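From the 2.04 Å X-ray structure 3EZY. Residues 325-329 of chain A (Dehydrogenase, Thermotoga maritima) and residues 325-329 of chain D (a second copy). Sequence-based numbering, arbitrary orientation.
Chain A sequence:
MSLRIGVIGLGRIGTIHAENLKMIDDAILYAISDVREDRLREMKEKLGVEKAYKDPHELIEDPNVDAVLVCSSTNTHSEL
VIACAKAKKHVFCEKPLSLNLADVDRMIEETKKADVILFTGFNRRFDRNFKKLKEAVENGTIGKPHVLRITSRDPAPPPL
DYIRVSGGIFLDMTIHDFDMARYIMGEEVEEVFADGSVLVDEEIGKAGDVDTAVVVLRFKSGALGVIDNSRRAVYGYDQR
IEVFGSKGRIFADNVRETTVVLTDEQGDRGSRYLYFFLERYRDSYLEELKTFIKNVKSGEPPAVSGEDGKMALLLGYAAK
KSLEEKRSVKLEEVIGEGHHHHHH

Chain A (325-329) EKRSV
Chain D 325-329: EKRSV

Two copies of the segment EKRSV meet backbone to backbone, running in nearly opposite directions: the CA 326 to CA 328 vectors lie 154° apart. The register centres on the arginines, with the CA atoms of R327(A) and R327(D) 3.8 Å apart, so that residue 326 of each chain faces residue 328 of the other. One isolated bridge joins the backbones, and the contact is small, burying 194 Å² over both sides.

Each chain arrives from a helix that ends with E325. The lysine that follows is the first residue to leave helical geometry, and it does so with positive phi: 52/45 for K326(A) and 59/37 for K326(D). Beyond this turn the backbone extends, at -154/164 and -150/163 for R327(A) and R327(D), then -71/136 and -77/154 for S328(A) and S328(D). V329 continues in strand conformation at -122/125 in chain A and -132/126 in chain D, its CA-to-CB bond directed away from the partner.

The lysines cover the most surface, about 40 Å² each, and their carbonyls accept the two direct hydrogen bonds. S328(A) N donates to K326(D) O at 3.0 Å with an N-H...O angle of 165°; in return S328(D) N donates to K326(A) O at 3.2 Å and 166°. This reciprocal pair flanks the arginine pair as in an antiparallel bridge. Both lysine side chains start sideways and lead away, which suits a long charged residue at the margin of a backbone contact. Chi1 and chi2 are m, m in both; chi3 and chi4 are -138° and t in K326(A), but t, t in K326(D).

The serines cover 31 Å² each. Their small side chains fit where the backbones come close: S328(A) CB lies 4.1 Å from K326(D) CB, and S328(D) OG approaches K326(A) CB at 3.8 Å. The rotamers differ, t in S328(A) and p in S328(D), and the OG of S328(D) is hydrogen-bonded elsewhere in the structure.

Between these pairs, R327(A) CB touches R327(D) CB at 3.8 Å, an aliphatic contact that leaves the charged ends free to lead away. Both arginines are p, t, t, with chi4 near 90°. In chain A the guanidinium turns back to the helix end, and E325(A) OE1, carried on an m, t side chain, receives R327(A) NE at 2.7 Å and NH1 at 2.8 Å in a salt bridge. In chain D, R327(D) NH1 lies 3.1 Å from E325(D) OE1, also on an m, t side chain, but the oxygen is well out of the guanidinium plane, so the attraction is one of charge alone; R327(D) NH2 instead donates to S328(D) O at 3.0 Å.

Water extends the backbone pairing. Water 2 donates to S328(A) O at 2.6 Å and K326(D) O at 3.2 Å, linking the chains beside the direct bond. Water 1 lies 2.7 Å from S328(D) O and 3.3 Å from K326(A) O, at the matching site.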

# COMPACT_ATOMS: atom_id res chain seq x y z
N GLU A 325 39.40 5.44 -11.56
CA GLU A 325 40.34 6.05 -10.61
C GLU A 325 39.94 5.92 -9.14
O GLU A 325 40.69 6.32 -8.26
CB GLU A 325 40.63 7.51 -10.97
CG GLU A 325 41.48 7.56 -12.22
CD GLU A 325 41.79 8.96 -12.73
OE1 GLU A 325 41.58 9.97 -12.02
OE2 GLU A 325 42.25 9.03 -13.88
N LYS A 326 38.77 5.34 -8.90
CA LYS A 326 38.23 5.13 -7.53
C LYS A 326 38.23 6.42 -6.70
O LYS A 326 38.58 6.42 -5.56
CB LYS A 326 38.97 4.04 -6.77
CG LYS A 326 39.30 2.80 -7.56
CD LYS A 326 38.09 1.96 -7.73
CE LYS A 326 38.38 0.42 -7.54
NZ LYS A 326 37.07 -0.41 -7.39
N ARG A 327 37.79 7.51 -7.28
CA ARG A 327 37.81 8.75 -6.58
C ARG A 327 36.71 9.59 -7.19
O ARG A 327 36.22 9.31 -8.28
CB ARG A 327 39.17 9.47 -6.76
CG ARG A 327 39.33 10.18 -8.12
CD ARG A 327 40.75 10.79 -8.32
NE ARG A 327 40.94 11.19 -9.71
CZ ARG A 327 40.57 12.36 -10.21
NH1 ARG A 327 40.77 12.62 -11.48
NH2 ARG A 327 40.01 13.28 -9.44
N SER A 328 36.36 10.64 -6.48
CA SER A 328 35.39 11.59 -6.92
C SER A 328 35.94 12.43 -8.08
O SER A 328 37.10 12.88 -8.03
CB SER A 328 35.06 12.47 -5.72
OG SER A 328 34.01 13.33 -6.04
N VAL A 329 35.13 12.65 -9.12
CA VAL A 329 35.59 13.37 -10.31
C VAL A 329 34.70 14.60 -10.53
O VAL A 329 33.48 14.48 -10.61
CB VAL A 329 35.58 12.45 -11.56
CG1 VAL A 329 35.81 13.23 -12.82
CG2 VAL A 329 36.65 11.34 -11.42
N GLU D 325 39.37 12.91 1.96
CA GLU D 325 40.22 12.72 0.79
C GLU D 325 39.54 12.70 -0.60
O GLU D 325 40.23 12.76 -1.63
CB GLU D 325 41.11 11.50 0.99
CG GLU D 325 41.91 11.64 2.26
CD GLU D 325 42.89 10.52 2.43
OE1 GLU D 325 42.62 9.42 1.90
OE2 GLU D 325 43.92 10.73 3.12
N LYS D 326 38.20 12.66 -0.64
CA LYS D 326 37.42 12.61 -1.90
C LYS D 326 37.76 11.41 -2.76
O LYS D 326 37.82 11.49 -4.00
CB LYS D 326 37.54 13.90 -2.74
CG LYS D 326 37.42 15.23 -1.96
CD LYS D 326 36.13 15.38 -1.19
CE LYS D 326 36.27 16.45 -0.04
NZ LYS D 326 35.12 16.55 0.96
N ARG D 327 38.01 10.28 -2.11
CA ARG D 327 38.28 9.04 -2.81
C ARG D 327 37.78 7.91 -1.92
O ARG D 327 37.53 8.13 -0.75
CB ARG D 327 39.78 8.87 -3.10
CG ARG D 327 40.68 8.69 -1.87
CD ARG D 327 41.99 8.05 -2.31
NE ARG D 327 43.01 8.01 -1.26
CZ ARG D 327 43.19 7.01 -0.40
NH1 ARG D 327 44.15 7.07 0.51
NH2 ARG D 327 42.43 5.93 -0.44
N SER D 328 37.61 6.73 -2.48
CA SER D 328 37.22 5.61 -1.66
C SER D 328 38.44 5.12 -0.90
O SER D 328 39.59 5.33 -1.32
CB SER D 328 36.59 4.49 -2.48
OG SER D 328 37.55 3.86 -3.28
N VAL D 329 38.17 4.49 0.25
CA VAL D 329 39.19 4.18 1.24
C VAL D 329 39.01 2.72 1.63
O VAL D 329 37.89 2.30 1.99
CB VAL D 329 39.03 5.09 2.50
CG1 VAL D 329 39.87 4.55 3.68
CG2 VAL D 329 39.40 6.58 2.18
O HOH W 1 40.96 5.15 -3.68
O HOH W 2 38.96 13.35 -6.30